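Local structure of ubiquitin-conjugating enzyme (Plasmodium falciparum 3D7, 2H2Y) at residues A[104-109]-A[127-132]. The protein probably works as a ubiquitin-conjugating (E2) enzyme in the transfer of ubiquitin to target proteins, the chain here being its UBC-family domain. Numbering follows the deposited sequence.
Sequences ICLSVL and ISMLSS
With CG anti to the backbone N and chi2 extended, Met129 reaches out from the helix toward Leu106, and a bend at chi3 (82°) folds its methyl CE back beside the sulfur. CG of Leu106 is roughly anti to its own N (chi1 -153°), and chi2 of 66° then sets CD1 toward the thioether: CD1 of Leu106 lies 3.7 Å from SD of Met129, the side chains running past each other in opposite directions. The second touch is looser, the end of the methionine lying near CG2 of Ile104, with CE of Met129 nominally nearest at 4.2 Å. One methionine thus spans both loop residues. No hydrogen bond joins the segments; their backbones stay well apart, CA of Leu106 being 9.0 Å from CA of Met129, and only about 110 Å² is buried. Ile126, on the same helix, also touches Ile104 and Leu106, while Phe88 of strand 85-88 adjoins Ile104. Between the two aliphatic residues sits Cys105, whose backbone is hydrogen-bonded to His97; an interchain disulfide has been seen there. In E2 relatives the cysteine of this loop forms the ubiquitin thioester, and Cys105 is placed consistently with that role; a cysteine-bearing loop against the following helix is characteristic of the UBC fold.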
loop_
_atom_site.group_PDB
_atom_site.type_symbol
_atom_site.label_atom_id
_atom_site.label_comp_id
_atom_site.label_asym_id
_atom_site.label_seq_id
_atom_site.Cartn_x
_atom_site.Cartn_y
_atom_site.Cartn_z
ATOM N N ILE A 104 -6.659 8.669 -4.909
ATOM C CA ILE A 104 -5.333 9.181 -5.200
ATOM C C ILE A 104 -5.174 9.315 -6.704
ATOM O O ILE A 104 -5.371 8.359 -7.460
ATOM C CB ILE A 104 -4.236 8.240 -4.658
ATOM C CG1 ILE A 104 -4.501 7.928 -3.189
ATOM C CG2 ILE A 104 -2.876 8.893 -4.780
ATOM C CD1 ILE A 104 -3.546 6.934 -2.615
ATOM N N CYS A 105 -4.833 10.513 -7.145
ATOM C CA CYS A 105 -4.641 10.722 -8.561
ATOM C C CYS A 105 -3.186 10.416 -8.842
ATOM O O CYS A 105 -2.313 11.265 -8.644
ATOM C CB CYS A 105 -4.967 12.164 -8.948
ATOM S SG CYS A 105 -4.933 12.456 -10.723
ATOM N N LEU A 106 -2.930 9.187 -9.280
ATOM C CA LEU A 106 -1.573 8.757 -9.587
ATOM C C LEU A 106 -1.611 7.815 -10.781
ATOM O O LEU A 106 -2.324 6.810 -10.771
ATOM C CB LEU A 106 -0.956 8.052 -8.379
ATOM C CG LEU A 106 0.568 8.119 -8.281
ATOM C CD1 LEU A 106 0.993 9.562 -8.052
ATOM C CD2 LEU A 106 1.060 7.241 -7.148
ATOM N N SER A 107 -0.841 8.155 -11.808
ATOM C CA SER A 107 -0.781 7.373 -13.035
ATOM C C SER A 107 -0.535 5.895 -12.771
ATOM O O SER A 107 -1.154 5.027 -13.394
ATOM C CB SER A 107 0.328 7.917 -13.933
ATOM O OG SER A 107 1.585 7.822 -13.284
ATOM N N VAL A 108 0.371 5.627 -11.836
ATOM C CA VAL A 108 0.755 4.270 -11.459
ATOM C C VAL A 108 -0.401 3.370 -11.044
ATOM O O VAL A 108 -0.385 2.171 -11.301
ATOM C CB VAL A 108 1.755 4.284 -10.297
ATOM C CG1 VAL A 108 2.370 2.918 -10.152
ATOM C CG2 VAL A 108 2.821 5.347 -10.523
ATOM N N LEU A 109 -1.399 3.946 -10.391
ATOM C CA LEU A 109 -2.538 3.170 -9.928
ATOM C C LEU A 109 -3.584 2.917 -10.999
ATOM O O LEU A 109 -4.570 2.220 -10.750
ATOM C CB LEU A 109 -3.184 3.873 -8.738
ATOM C CG LEU A 109 -2.256 3.974 -7.528
ATOM C CD1 LEU A 109 -2.894 4.792 -6.422
ATOM C CD2 LEU A 109 -1.952 2.577 -7.046
ATOM N N ILE A 127 4.323 7.851 -0.999
ATOM C CA ILE A 127 5.032 8.567 0.065
ATOM C C ILE A 127 5.859 9.730 -0.467
ATOM O O ILE A 127 5.941 10.775 0.176
ATOM C CB ILE A 127 6.006 7.668 0.851
ATOM C CG1 ILE A 127 5.324 6.386 1.318
ATOM C CG2 ILE A 127 6.518 8.428 2.053
ATOM C CD1 ILE A 127 4.407 6.568 2.475
ATOM N N SER A 128 6.488 9.556 -1.626
ATOM C CA SER A 128 7.303 10.636 -2.167
ATOM C C SER A 128 6.402 11.699 -2.776
ATOM O O SER A 128 6.770 12.872 -2.841
ATOM C CB SER A 128 8.307 10.119 -3.211
ATOM O OG SER A 128 7.673 9.725 -4.409
ATOM N N MET A 129 5.217 11.294 -3.214
ATOM C CA MET A 129 4.281 12.249 -3.787
ATOM C C MET A 129 3.876 13.217 -2.683
ATOM O O MET A 129 3.736 14.421 -2.920
ATOM C CB MET A 129 3.042 11.542 -4.310
ATOM C CG MET A 129 1.987 12.478 -4.828
ATOM S SD MET A 129 0.455 11.613 -5.002
ATOM C CE MET A 129 -0.125 11.687 -3.329
ATOM N N LEU A 130 3.686 12.680 -1.478
ATOM C CA LEU A 130 3.314 13.497 -0.331
ATOM C C LEU A 130 4.442 14.458 0.016
ATOM O O LEU A 130 4.193 15.563 0.486
ATOM C CB LEU A 130 2.975 12.618 0.878
ATOM C CG LEU A 130 1.653 11.841 0.799
ATOM C CD1 LEU A 130 1.465 10.989 2.040
ATOM C CD2 LEU A 130 0.501 12.813 0.648
ATOM N N SER A 131 5.684 14.048 -0.210
ATOM C CA SER A 131 6.809 14.927 0.066
ATOM C C SER A 131 6.977 15.865 -1.127
ATOM O O SER A 131 7.524 15.483 -2.162
ATOM C CB SER A 131 8.081 14.112 0.284
ATOM O OG SER A 131 7.897 13.175 1.330
ATOM N N SER A 132 6.476 17.089 -0.981
ATOM C CA SER A 132 6.550 18.107 -2.026
ATOM C C SER A 132 5.584 19.255 -1.718
ATOM O O SER A 132 4.536 19.050 -1.099
ATOM C CB SER A 132 6.218 17.493 -3.388
#